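Side-chain contacts in Rna-directed RNA polymerase (PDB 3ZED), which probably copies the viral RNA genome as an RNA-dependent RNA polymerase, adding ribonucleotides to the growing strand with release of diphosphate: residues B[188-193]-B[488-493]; B[199-204]-B[483-488]; B[207-212]-B[698-703]; B[381-384]-B[389-392]; B[416-421]-B[473-478]. All blocks are in the same frame, centred on the assembly; numbering follows the deposited sequence.

Contact 1 of 5, residues B[188-193]-B[488-493]; sequences KTVGYT and VAEWVK
Val190 and Glu490 stand across from each other with their CA atoms 9.5 Å apart, a gap that side chains must bridge. On one side helix 187-190 ends in a Schellman motif: Gly191 N turns back to Lys188 O, and Gly191 itself, with positive phi, is the C-prime residue. On the other side are the last turns of helix 476-493. Leaving the Schellman turn, Tyr192 aims its CB at that helix, and its hydroxyl OH donates to Glu490 OE2 at 2.7 Å. The oxygen is met on its anti side, 35° out of the carboxylate plane, with ring and carboxylate planes 80° apart. Glu490 reaches the phenol because its chain folds at CB-CG (chi2 -63°). Ala489 CB tucks in 3.6 Å from Tyr192 OH, while Val190 CG1 brushes Glu490 OE2 at 4.1 Å. The other carboxylate oxygen, OE1, forms a salt bridge with Lys510, and the tyrosine also packs on Leu200 and on Ile713 of helix 706-714. A water finishes the link: it accepts from Lys493 NZ, makes a weak bond to Val190 O, and donates to Glu490 OE2 at 2.7 Å.

Contact 2 of 5, residues B[199-204]-B[483-488]; sequences KLLEQT and MSTIVV. With K (potassium ion), chain L.
This is a buried helix-helix crossing within the palm region: Thr204, at the end of helix 194-204, meets Thr485 midway along helix 476-493. The short axes run at 101° to each other and approach to 10.3 Å, so a single residue of the long helix, Thr485, carries nearly all of the touching. The two threonines reach toward each other tip to tip, with a hydrogen bond of 2.8 Å between Thr204 OG1 and Thr485 OG1. Rotation about CA-CB (chi1 69°) sets Thr204 OG1 between its own backbone N and carbonyl carbon, which also leaves it 3.5 Å from Leu200 O, a weak bond at most. That carbonyl already accepts the backbone N-H of both Gln203 and Thr204. Around the hydroxyl pair lie apolar groups: Thr485 CG2 rests 3.8 Å from Leu200 CB, and Leu201 crosses Thr485 at about a right angle, its CD2 4.0 Å from Thr485 OG1. On the far side of the short helix Gln203 gives OE1 to a potassium ion, and Lys199 NZ bridges to Glu202 OE1 at 3.1 Å; Arg425 holds the second carboxylate oxygen. Thr485 OG1 is also hydrogen-bonded to His481 O. The polar atoms at the crossing are thus neutral hydroxyls and helix carbonyls, while the charged pair lies on the face of helix 194-204 turned from Thr485.

Contact 3 of 5, residues B[207-212]-B[698-703]; sequences INTPKH and TPRSPK. With K (potassium ion), chain L.
Pro699 meets residues 207-212 through the carbons of its ring. Its CG lies 3.7 Å from Ile207 O and 3.8 Å from Asn208 OD1, with the asparagine side chain running across the proline at about a right angle. Beside this, Thr209 CG2 approaches Arg700 NH2 at 4.3 Å, coming at the edge of the guanidinium and near its plane. All of this is loop against loop at the surface, joining the part of the palm that follows helix 194-204 to the C-terminal region.

One shell out, each loop is fixed separately. Asn208 hangs on Glu342 O through ND2 and on Ser343 OG through its backbone N, while Ile207 turns its CB away from Pro699 and packs on helices 326-340 and 412-426. In residues 698-703, Thr698 OG1 donates to Arg700 O at 2.8 Å, 27° from the carbonyl plane, and Thr698 OG1 itself also binds a potassium ion at 2.8 Å. Ser701, in left-handed backbone geometry, contributes its O at 2.8 Å from the potassium ion, and Pro702 O lies 2.7 Å from it. Gln203 OE1, Lys704 O and a water complete the site; that water accepts from Thr698 N at 3.1 Å.

Six oxygens from carbonyls, an amide, a hydroxyl and water thus surround the ion without any carboxylate, consistent with a large monovalent cation such as potassium. The ion ties the C-terminal loop to helix 194-204, whereas the touch of Pro699 on Ile207 and Asn208 is van der Waals packing.

Contact 4 of 5, residues B[381-384]-B[389-392]; sequences DLVM and NIYI
Met384 and Tyr391 form an antiparallel hydrogen-bonded pair and satisfy each other twice. Met384 N donates to Tyr391 O at 2.8 Å, in the carbonyl plane; Tyr391 N returns a bond to Met384 O at 2.9 Å, straighter at 165° but tilted 20° from the plane of the Met384 carbonyl. Both carbonyls take CA-H contacts as well: Val383 CA lies 3.3 Å from Tyr391 O, and Ile390 CA 3.5 Å from Met384 O. Val383 and Ile392 make the neighbouring non-hydrogen-bonded pair, so their polar backbone atoms look outward, Ile392 to Tyr399 of strand 397-403.

These are the arms of a beta hairpin, 382-386 and 389-394, at one edge of the four-stranded antiparallel sheet of the palm. Val383 and Ile392 lie side by side and point the same way, Val383 CG2 touching Ile392 CG1 at 3.9 Å; Val383 CG2 gets there by lying anti to the Val383 backbone N. Val488 and Trp491 of helix 476-493 cover this face. On the face of Met384 and Tyr391, the two CB atoms are 4.0 Å apart. The phenol OH is bonded to Leu561 N and Asp559 O, Asn389 ND2 to Asp402 OD1, and Asp381 OD2 makes a salt bridge with Lys496.

Contact 5 of 5, residues B[416-421]-B[473-478]; sequences QAMMYY and NAFTFL
Phe475 is held by two methionines of helix 412-426, each at its own angle to the ring. Met419 crosses it at about a right angle: SD sits 4.5 Å from the ring centroid, 57° off the normal, a Met-aromatic contact neither squarely over the face nor in the plane. The methyl follows, Met419 CE lying 3.6 Å from Phe475 CZ. Met418 cuts past the ring on a slant with CG 4.0 Å from Phe475 CE2, then folds at both chi2 (52°) and chi3 (61°). That double bend hooks its CE back to within 3.4 Å of Leu478 O, while its CG lies across Leu478 CB at 3.8 Å. Leu478 in turn puts CD1 over one face of Phe475, off toward the rim.

The phenylalanine is presented from a tight turn. It is the N-cap residue of helix 476-493 and the third residue of a type I turn, and Asn473 makes an Asx turn in which OD1 accepts from Phe475 N at 2.8 Å, with the N-H coming from above the amide plane. Thr476 OG1 donates to Asn473 O at 2.7 Å, a carbonyl that Thr476 N also uses.

Both segments belong to the palm region, inside the catalytic range of the polymerase. Helix 326-340 adjoins the cluster, with Val335 on Met419 and Ser336 on Phe475, and helix 194-204 packs on another side of helix 412-426 through Ala417 and Tyr421.

How the contacts relate
Helix 476-493 runs through most of the set: its start is used in contact 5, its middle in contact 2 and its end in contact 1, while Val488 and Trp491 also lie on the hairpin of contact 4. Contacts 1, 2 and 5 are buried, contact 4 partly so, and contact 3 lies at the surface. Chemistry follows place: sulfur and ring packing in contact 5, paired hydroxyls in contact 2, a carboxylate with water in contact 1, backbone bonds in contact 4. Contacts 2 and 3 share one potassium ion and a water, and Ser701 reaches Lys199 and Glu202. Tyr421 OH, close to Leu201 O and Ile207, brings contact 5 against both.

Contact 1 of 5, residues B[188-193]-B[488-493]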
# COMPACT_ATOMS: atom_id res chain seq x y z
N LYS B 188 16.38 -15.80 5.06
CA LYS B 188 17.36 -16.88 5.20
C LYS B 188 18.24 -16.65 6.45
O LYS B 188 18.42 -17.58 7.23
CB LYS B 188 18.21 -17.04 3.93
CG LYS B 188 19.27 -18.13 4.03
CD LYS B 188 20.15 -18.19 2.80
CE LYS B 188 21.30 -19.18 2.94
NZ LYS B 188 22.32 -19.00 1.87
N THR B 189 18.75 -15.41 6.65
CA THR B 189 19.60 -15.02 7.80
C THR B 189 18.82 -15.23 9.12
O THR B 189 19.40 -15.71 10.09
CB THR B 189 20.11 -13.57 7.63
OG1 THR B 189 20.95 -13.52 6.49
CG2 THR B 189 20.89 -13.04 8.84
N VAL B 190 17.50 -14.90 9.14
CA VAL B 190 16.62 -15.07 10.31
C VAL B 190 16.42 -16.59 10.60
O VAL B 190 16.31 -16.98 11.76
CB VAL B 190 15.28 -14.29 10.16
CG1 VAL B 190 14.39 -14.44 11.39
CG2 VAL B 190 15.54 -12.81 9.87
N GLY B 191 16.43 -17.41 9.55
CA GLY B 191 16.31 -18.85 9.66
C GLY B 191 15.13 -19.49 8.96
O GLY B 191 14.78 -20.64 9.29
N TYR B 192 14.52 -18.78 7.98
CA TYR B 192 13.37 -19.31 7.24
C TYR B 192 13.68 -19.60 5.79
O TYR B 192 14.31 -18.77 5.12
CB TYR B 192 12.17 -18.35 7.29
CG TYR B 192 11.61 -18.08 8.66
CD1 TYR B 192 10.59 -18.88 9.18
CD2 TYR B 192 12.05 -17.00 9.42
CE1 TYR B 192 10.06 -18.64 10.45
CE2 TYR B 192 11.53 -16.76 10.69
CZ TYR B 192 10.53 -17.57 11.20
OH TYR B 192 10.02 -17.33 12.44
N THR B 193 13.20 -20.74 5.28
CA THR B 193 13.27 -21.06 3.86
C THR B 193 12.04 -20.37 3.21
O THR B 193 11.16 -19.91 3.93
CB THR B 193 13.28 -22.58 3.61
OG1 THR B 193 12.03 -23.12 4.04
CG2 THR B 193 14.46 -23.31 4.28
N VAL B 488 5.72 -11.55 14.06
CA VAL B 488 4.66 -12.28 14.78
C VAL B 488 5.07 -13.75 14.98
O VAL B 488 4.95 -14.25 16.10
CB VAL B 488 3.26 -12.13 14.11
CG1 VAL B 488 2.23 -13.09 14.72
CG2 VAL B 488 2.77 -10.69 14.21
N ALA B 489 5.60 -14.42 13.93
CA ALA B 489 6.07 -15.81 14.04
C ALA B 489 7.16 -15.95 15.12
O ALA B 489 7.17 -16.93 15.87
CB ALA B 489 6.61 -16.28 12.70
N GLU B 490 8.06 -14.95 15.22
CA GLU B 490 9.14 -14.94 16.21
C GLU B 490 8.59 -14.66 17.62
O GLU B 490 9.10 -15.22 18.57
CB GLU B 490 10.24 -13.93 15.83
CG GLU B 490 11.13 -14.43 14.70
CD GLU B 490 11.93 -15.68 14.99
OE1 GLU B 490 12.44 -15.84 16.13
OE2 GLU B 490 12.04 -16.53 14.07
N TRP B 491 7.51 -13.87 17.73
CA TRP B 491 6.83 -13.61 19.00
C TRP B 491 6.21 -14.91 19.51
O TRP B 491 6.44 -15.28 20.66
CB TRP B 491 5.78 -12.50 18.83
CG TRP B 491 4.76 -12.37 19.91
CD1 TRP B 491 4.94 -11.83 21.15
CD2 TRP B 491 3.36 -12.68 19.81
NE1 TRP B 491 3.74 -11.79 21.83
CE2 TRP B 491 2.76 -12.31 21.03
CE3 TRP B 491 2.55 -13.22 18.79
CZ2 TRP B 491 1.38 -12.51 21.28
CZ3 TRP B 491 1.19 -13.41 19.03
CH2 TRP B 491 0.62 -13.06 20.26
N VAL B 492 5.54 -15.67 18.62
CA VAL B 492 4.93 -16.97 18.94
C VAL B 492 6.05 -17.96 19.35
O VAL B 492 5.93 -18.60 20.40
CB VAL B 492 4.06 -17.51 17.76
CG1 VAL B 492 3.59 -18.95 18.02
CG2 VAL B 492 2.86 -16.59 17.48
N LYS B 493 7.15 -18.03 18.56
CA LYS B 493 8.29 -18.91 18.84
C LYS B 493 8.92 -18.61 20.22
O LYS B 493 9.18 -19.54 20.97
CB LYS B 493 9.36 -18.80 17.73
CG LYS B 493 10.46 -19.82 17.85
CD LYS B 493 11.59 -19.55 16.90
CE LYS B 493 12.70 -20.56 17.10
NZ LYS B 493 13.84 -20.30 16.19
O HOH W 1 13.95 -18.38 13.78

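Contact 2 of 5, residues B[199-204]-B[483-488]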
# COMPACT_ATOMS: atom_id res chain seq x y z
N LYS B 199 4.20 -21.24 4.45
CA LYS B 199 3.35 -21.92 5.43
C LYS B 199 2.81 -20.91 6.46
O LYS B 199 1.68 -21.05 6.91
CB LYS B 199 4.10 -23.07 6.13
CG LYS B 199 4.47 -24.25 5.22
CD LYS B 199 3.28 -24.92 4.50
CE LYS B 199 2.38 -25.70 5.44
NZ LYS B 199 1.24 -26.31 4.72
N LEU B 200 3.61 -19.88 6.81
CA LEU B 200 3.17 -18.84 7.74
C LEU B 200 2.16 -17.94 7.04
O LEU B 200 1.10 -17.66 7.59
CB LEU B 200 4.35 -18.00 8.27
CG LEU B 200 5.39 -18.69 9.16
CD1 LEU B 200 6.63 -17.83 9.29
CD2 LEU B 200 4.83 -19.01 10.55
N LEU B 201 2.46 -17.55 5.78
CA LEU B 201 1.60 -16.70 4.96
C LEU B 201 0.29 -17.38 4.63
O LEU B 201 -0.69 -16.70 4.42
CB LEU B 201 2.31 -16.23 3.68
CG LEU B 201 3.46 -15.25 3.88
CD1 LEU B 201 4.36 -15.21 2.67
CD2 LEU B 201 2.94 -13.84 4.27
N GLU B 202 0.25 -18.72 4.62
CA GLU B 202 -1.02 -19.43 4.39
C GLU B 202 -2.03 -19.08 5.49
O GLU B 202 -3.23 -19.03 5.25
CB GLU B 202 -0.80 -20.94 4.34
CG GLU B 202 -0.26 -21.45 3.01
CD GLU B 202 0.01 -22.94 2.96
OE1 GLU B 202 -0.14 -23.62 4.00
OE2 GLU B 202 0.34 -23.45 1.86
N GLN B 203 -1.50 -18.76 6.69
CA GLN B 203 -2.26 -18.38 7.87
C GLN B 203 -2.46 -16.85 8.00
O GLN B 203 -3.59 -16.42 8.25
CB GLN B 203 -1.59 -18.92 9.16
CG GLN B 203 -1.33 -20.43 9.19
CD GLN B 203 -2.55 -21.25 8.82
OE1 GLN B 203 -3.69 -20.97 9.25
NE2 GLN B 203 -2.34 -22.28 7.99
N THR B 204 -1.37 -16.04 7.87
CA THR B 204 -1.40 -14.58 8.07
C THR B 204 -1.87 -13.83 6.82
O THR B 204 -2.35 -12.71 6.94
CB THR B 204 -0.03 -14.07 8.50
OG1 THR B 204 0.87 -14.22 7.39
CG2 THR B 204 0.52 -14.83 9.71
N MET B 483 6.92 -8.98 6.40
CA MET B 483 7.83 -8.57 7.49
C MET B 483 7.13 -8.64 8.85
O MET B 483 7.71 -9.19 9.79
CB MET B 483 8.43 -7.20 7.22
CG MET B 483 9.41 -7.22 6.07
SD MET B 483 10.35 -5.69 5.90
CE MET B 483 9.08 -4.58 5.31
N SER B 484 5.86 -8.19 8.93
CA SER B 484 5.09 -8.29 10.18
C SER B 484 4.82 -9.74 10.55
O SER B 484 4.86 -10.07 11.73
CB SER B 484 3.77 -7.53 10.06
OG SER B 484 4.02 -6.14 9.95
N THR B 485 4.60 -10.61 9.54
CA THR B 485 4.40 -12.06 9.70
C THR B 485 5.63 -12.70 10.40
O THR B 485 5.48 -13.54 11.29
CB THR B 485 4.09 -12.70 8.33
OG1 THR B 485 2.79 -12.27 7.94
CG2 THR B 485 4.16 -14.23 8.35
N ILE B 486 6.85 -12.27 9.98
CA ILE B 486 8.12 -12.74 10.53
C ILE B 486 8.22 -12.32 12.01
O ILE B 486 8.56 -13.15 12.86
CB ILE B 486 9.32 -12.23 9.68
CG1 ILE B 486 9.32 -12.90 8.29
CG2 ILE B 486 10.67 -12.43 10.44
CD1 ILE B 486 10.33 -12.34 7.24
N VAL B 487 7.91 -11.04 12.32
CA VAL B 487 7.94 -10.51 13.68
C VAL B 487 6.94 -11.31 14.57
O VAL B 487 7.32 -11.75 15.66
CB VAL B 487 7.69 -8.96 13.71
CG1 VAL B 487 7.52 -8.45 15.14
CG2 VAL B 487 8.82 -8.20 13.01
N VAL B 488 5.72 -11.55 14.06
CA VAL B 488 4.66 -12.28 14.78
C VAL B 488 5.07 -13.75 14.98
O VAL B 488 4.95 -14.25 16.10
CB VAL B 488 3.26 -12.13 14.11
CG1 VAL B 488 2.23 -13.09 14.72
CG2 VAL B 488 2.77 -10.69 14.21
K K L . -5.93 -22.56 9.23
O HOH W 2 -8.31 -21.25 9.69

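Contact 3 of 5, residues B[207-212]-B[698-703]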
# COMPACT_ATOMS: atom_id res chain seq x y z
N ILE B 207 -4.69 -16.68 0.62
CA ILE B 207 -5.01 -16.24 -0.74
C ILE B 207 -5.74 -17.33 -1.51
O ILE B 207 -5.60 -18.52 -1.22
CB ILE B 207 -3.75 -15.77 -1.54
CG1 ILE B 207 -2.68 -16.90 -1.70
CG2 ILE B 207 -3.18 -14.46 -0.96
CD1 ILE B 207 -1.57 -16.67 -2.75
N ASN B 208 -6.51 -16.91 -2.51
CA ASN B 208 -7.14 -17.82 -3.46
C ASN B 208 -6.37 -17.73 -4.76
O ASN B 208 -5.51 -16.85 -4.90
CB ASN B 208 -8.61 -17.46 -3.68
CG ASN B 208 -9.49 -17.89 -2.56
OD1 ASN B 208 -9.55 -19.08 -2.22
ND2 ASN B 208 -10.20 -16.94 -1.98
N THR B 209 -6.69 -18.60 -5.72
CA THR B 209 -6.03 -18.52 -7.02
C THR B 209 -6.72 -17.41 -7.81
O THR B 209 -7.90 -17.16 -7.53
CB THR B 209 -6.13 -19.86 -7.78
OG1 THR B 209 -7.49 -20.07 -8.17
CG2 THR B 209 -5.56 -21.07 -7.01
N PRO B 210 -6.08 -16.80 -8.85
CA PRO B 210 -6.86 -15.89 -9.72
C PRO B 210 -8.02 -16.65 -10.37
O PRO B 210 -7.98 -17.88 -10.45
CB PRO B 210 -5.84 -15.47 -10.79
CG PRO B 210 -4.49 -15.76 -10.18
CD PRO B 210 -4.70 -16.97 -9.34
N LYS B 211 -9.06 -15.93 -10.83
CA LYS B 211 -10.21 -16.55 -11.52
C LYS B 211 -9.71 -17.44 -12.67
O LYS B 211 -8.68 -17.13 -13.27
CB LYS B 211 -11.14 -15.46 -12.09
CG LYS B 211 -11.92 -14.70 -11.03
CD LYS B 211 -12.64 -13.50 -11.64
CE LYS B 211 -14.08 -13.37 -11.17
NZ LYS B 211 -14.18 -12.95 -9.74
N HIS B 212 -10.42 -18.53 -12.97
CA HIS B 212 -10.06 -19.47 -14.05
C HIS B 212 -10.01 -18.76 -15.42
O HIS B 212 -9.16 -19.08 -16.23
CB HIS B 212 -11.04 -20.66 -14.09
CG HIS B 212 -10.88 -21.55 -15.31
ND1 HIS B 212 -9.84 -22.46 -15.41
CD2 HIS B 212 -11.64 -21.63 -16.43
CE1 HIS B 212 -9.99 -23.05 -16.58
NE2 HIS B 212 -11.05 -22.58 -17.23
N THR B 698 -8.92 -21.10 6.66
CA THR B 698 -8.09 -20.63 5.54
C THR B 698 -8.13 -21.62 4.34
O THR B 698 -8.32 -22.82 4.56
CB THR B 698 -6.64 -20.40 5.99
OG1 THR B 698 -6.14 -21.60 6.61
CG2 THR B 698 -6.47 -19.17 6.90
N PRO B 699 -7.94 -21.15 3.08
CA PRO B 699 -7.95 -22.10 1.93
C PRO B 699 -6.87 -23.19 2.01
O PRO B 699 -7.15 -24.32 1.65
CB PRO B 699 -7.70 -21.18 0.72
CG PRO B 699 -8.10 -19.83 1.18
CD PRO B 699 -7.74 -19.76 2.62
N ARG B 700 -5.66 -22.86 2.50
CA ARG B 700 -4.58 -23.84 2.66
C ARG B 700 -4.35 -24.12 4.15
O ARG B 700 -4.52 -23.20 4.97
CB ARG B 700 -3.28 -23.38 1.99
CG ARG B 700 -3.45 -22.87 0.57
CD ARG B 700 -2.90 -23.81 -0.49
NE ARG B 700 -3.20 -23.28 -1.81
CZ ARG B 700 -2.89 -23.87 -2.97
NH1 ARG B 700 -2.26 -25.04 -2.98
NH2 ARG B 700 -3.22 -23.29 -4.12
N SER B 701 -3.99 -25.38 4.49
CA SER B 701 -3.80 -25.88 5.87
C SER B 701 -4.95 -25.35 6.77
O SER B 701 -4.68 -24.58 7.70
CB SER B 701 -2.42 -25.49 6.42
OG SER B 701 -1.38 -25.95 5.57
N PRO B 702 -6.23 -25.66 6.42
CA PRO B 702 -7.36 -25.09 7.16
C PRO B 702 -7.41 -25.42 8.65
O PRO B 702 -7.78 -24.56 9.45
CB PRO B 702 -8.60 -25.67 6.46
CG PRO B 702 -8.13 -26.18 5.15
CD PRO B 702 -6.70 -26.55 5.33
N LYS B 703 -7.08 -26.66 9.02
CA LYS B 703 -7.16 -27.14 10.40
C LYS B 703 -5.99 -26.65 11.25
O LYS B 703 -6.09 -26.68 12.48
CB LYS B 703 -7.24 -28.67 10.44
K K L . -5.93 -22.56 9.23
O HOH W 2 -8.31 -21.25 9.69

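Contact 4 of 5, residues B[381-384]-B[389-392]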
# COMPACT_ATOMS: atom_id res chain seq x y z
N ASP B 381 -5.01 -15.27 23.77
CA ASP B 381 -4.23 -14.20 23.17
C ASP B 381 -4.73 -14.00 21.76
O ASP B 381 -5.32 -14.89 21.18
CB ASP B 381 -2.72 -14.53 23.20
CG ASP B 381 -2.11 -14.62 24.59
OD1 ASP B 381 -2.57 -13.89 25.50
OD2 ASP B 381 -1.16 -15.41 24.77
N LEU B 382 -4.50 -12.82 21.21
CA LEU B 382 -4.98 -12.51 19.87
C LEU B 382 -3.95 -11.68 19.11
O LEU B 382 -3.30 -10.80 19.70
CB LEU B 382 -6.31 -11.73 20.01
CG LEU B 382 -7.22 -11.53 18.81
CD1 LEU B 382 -7.76 -12.88 18.27
CD2 LEU B 382 -8.40 -10.66 19.20
N VAL B 383 -3.79 -11.97 17.82
CA VAL B 383 -2.90 -11.22 16.95
C VAL B 383 -3.65 -10.87 15.66
O VAL B 383 -4.43 -11.67 15.16
CB VAL B 383 -1.51 -11.90 16.70
CG1 VAL B 383 -1.62 -13.15 15.82
CG2 VAL B 383 -0.51 -10.91 16.12
N MET B 384 -3.43 -9.65 15.17
CA MET B 384 -4.01 -9.14 13.92
C MET B 384 -2.91 -8.46 13.14
O MET B 384 -2.05 -7.80 13.74
CB MET B 384 -5.19 -8.19 14.16
CG MET B 384 -6.34 -8.84 14.90
SD MET B 384 -7.70 -7.70 14.94
CE MET B 384 -8.66 -8.34 16.27
N ASN B 389 1.37 -2.94 10.23
CA ASN B 389 0.67 -2.81 11.51
C ASN B 389 0.41 -4.17 12.16
O ASN B 389 -0.18 -5.06 11.55
CB ASN B 389 -0.69 -2.09 11.34
CG ASN B 389 -0.66 -0.76 10.61
OD1 ASN B 389 -1.21 -0.61 9.53
ND2 ASN B 389 0.00 0.24 11.17
N ILE B 390 0.81 -4.30 13.42
CA ILE B 390 0.56 -5.50 14.23
C ILE B 390 -0.29 -5.09 15.42
O ILE B 390 -0.03 -4.05 16.03
CB ILE B 390 1.87 -6.22 14.69
CG1 ILE B 390 2.72 -6.66 13.49
CG2 ILE B 390 1.60 -7.38 15.66
CD1 ILE B 390 4.25 -6.84 13.83
N TYR B 391 -1.30 -5.90 15.73
CA TYR B 391 -2.15 -5.70 16.91
C TYR B 391 -2.07 -6.95 17.74
O TYR B 391 -2.27 -8.04 17.20
CB TYR B 391 -3.60 -5.38 16.51
CG TYR B 391 -3.69 -4.13 15.67
CD1 TYR B 391 -3.67 -2.86 16.27
CD2 TYR B 391 -3.71 -4.20 14.28
CE1 TYR B 391 -3.71 -1.71 15.49
CE2 TYR B 391 -3.76 -3.04 13.50
CZ TYR B 391 -3.75 -1.80 14.11
OH TYR B 391 -3.79 -0.67 13.34
N ILE B 392 -1.72 -6.80 19.03
CA ILE B 392 -1.62 -7.91 19.96
C ILE B 392 -2.50 -7.66 21.18
O ILE B 392 -2.43 -6.61 21.83
CB ILE B 392 -0.14 -8.22 20.37
CG1 ILE B 392 0.63 -8.88 19.21
CG2 ILE B 392 -0.05 -9.08 21.66
CD1 ILE B 392 2.15 -8.86 19.35

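Contact 5 of 5, residues B[416-421]-B[473-478]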
# COMPACT_ATOMS: atom_id res chain seq x y z
N GLN B 416 11.14 -11.47 -2.81
CA GLN B 416 11.33 -12.74 -3.51
C GLN B 416 10.50 -13.85 -2.84
O GLN B 416 9.89 -14.65 -3.54
CB GLN B 416 12.81 -13.10 -3.55
CG GLN B 416 13.11 -14.26 -4.48
CD GLN B 416 14.58 -14.48 -4.57
OE1 GLN B 416 15.26 -14.70 -3.56
NE2 GLN B 416 15.11 -14.42 -5.78
N ALA B 417 10.48 -13.89 -1.49
CA ALA B 417 9.69 -14.86 -0.70
C ALA B 417 8.18 -14.62 -0.93
O ALA B 417 7.42 -15.59 -1.03
CB ALA B 417 10.04 -14.76 0.78
N MET B 418 7.76 -13.35 -1.06
CA MET B 418 6.35 -13.02 -1.36
C MET B 418 6.01 -13.53 -2.79
O MET B 418 4.94 -14.11 -2.99
CB MET B 418 6.08 -11.52 -1.22
CG MET B 418 4.65 -11.09 -1.63
SD MET B 418 3.31 -12.03 -0.84
CE MET B 418 3.60 -11.64 0.92
N MET B 419 6.94 -13.34 -3.75
CA MET B 419 6.79 -13.82 -5.14
C MET B 419 6.66 -15.34 -5.17
O MET B 419 5.84 -15.88 -5.92
CB MET B 419 7.97 -13.36 -6.03
CG MET B 419 7.85 -11.92 -6.48
SD MET B 419 6.41 -11.63 -7.54
CE MET B 419 6.93 -10.14 -8.40
N TYR B 420 7.45 -16.03 -4.31
CA TYR B 420 7.39 -17.49 -4.17
C TYR B 420 5.97 -17.89 -3.72
O TYR B 420 5.37 -18.79 -4.31
CB TYR B 420 8.45 -17.97 -3.17
CG TYR B 420 8.37 -19.45 -2.87
CD1 TYR B 420 9.04 -20.38 -3.67
CD2 TYR B 420 7.63 -19.92 -1.79
CE1 TYR B 420 8.93 -21.75 -3.42
CE2 TYR B 420 7.51 -21.29 -1.54
CZ TYR B 420 8.18 -22.20 -2.35
OH TYR B 420 8.09 -23.54 -2.10
N TYR B 421 5.44 -17.23 -2.67
CA TYR B 421 4.11 -17.49 -2.12
C TYR B 421 3.00 -17.27 -3.16
O TYR B 421 2.13 -18.12 -3.30
CB TYR B 421 3.87 -16.63 -0.87
CG TYR B 421 2.52 -16.85 -0.24
CD1 TYR B 421 2.19 -18.07 0.34
CD2 TYR B 421 1.57 -15.84 -0.23
CE1 TYR B 421 0.93 -18.28 0.91
CE2 TYR B 421 0.31 -16.04 0.34
CZ TYR B 421 -0.01 -17.27 0.90
OH TYR B 421 -1.23 -17.46 1.48
N ASN B 473 5.28 1.32 -4.32
CA ASN B 473 5.36 0.30 -5.36
C ASN B 473 4.20 -0.70 -5.16
O ASN B 473 3.65 -0.78 -4.06
CB ASN B 473 6.76 -0.39 -5.40
CG ASN B 473 6.92 -1.62 -4.52
OD1 ASN B 473 6.54 -2.73 -4.89
ND2 ASN B 473 7.52 -1.46 -3.37
N ALA B 474 3.83 -1.44 -6.22
CA ALA B 474 2.71 -2.40 -6.25
C ALA B 474 2.78 -3.45 -5.11
O ALA B 474 1.74 -3.91 -4.65
CB ALA B 474 2.67 -3.09 -7.60
N PHE B 475 3.98 -3.79 -4.65
CA PHE B 475 4.14 -4.80 -3.59
C PHE B 475 4.34 -4.20 -2.19
O PHE B 475 4.66 -4.95 -1.27
CB PHE B 475 5.32 -5.75 -3.95
CG PHE B 475 4.91 -6.92 -4.84
CD1 PHE B 475 4.28 -6.70 -6.07
CD2 PHE B 475 5.15 -8.23 -4.45
CE1 PHE B 475 3.88 -7.78 -6.87
CE2 PHE B 475 4.76 -9.30 -5.26
CZ PHE B 475 4.12 -9.07 -6.46
N THR B 476 4.11 -2.88 -2.00
CA THR B 476 4.34 -2.23 -0.70
C THR B 476 3.60 -2.98 0.45
O THR B 476 4.26 -3.42 1.41
CB THR B 476 3.99 -0.71 -0.73
OG1 THR B 476 4.82 -0.06 -1.71
CG2 THR B 476 4.22 -0.04 0.63
N PHE B 477 2.27 -3.12 0.34
CA PHE B 477 1.44 -3.81 1.35
C PHE B 477 1.93 -5.25 1.60
O PHE B 477 2.10 -5.65 2.76
CB PHE B 477 -0.06 -3.85 0.92
CG PHE B 477 -0.92 -4.71 1.84
CD1 PHE B 477 -1.01 -6.09 1.64
CD2 PHE B 477 -1.63 -4.14 2.90
CE1 PHE B 477 -1.74 -6.89 2.54
CE2 PHE B 477 -2.36 -4.95 3.78
CZ PHE B 477 -2.40 -6.31 3.60
N LEU B 478 2.10 -6.03 0.50
CA LEU B 478 2.48 -7.44 0.55
C LEU B 478 3.82 -7.67 1.24
O LEU B 478 3.92 -8.52 2.12
CB LEU B 478 2.49 -8.08 -0.86
CG LEU B 478 1.13 -8.21 -1.55
CD1 LEU B 478 1.28 -8.62 -3.00
CD2 LEU B 478 0.23 -9.17 -0.82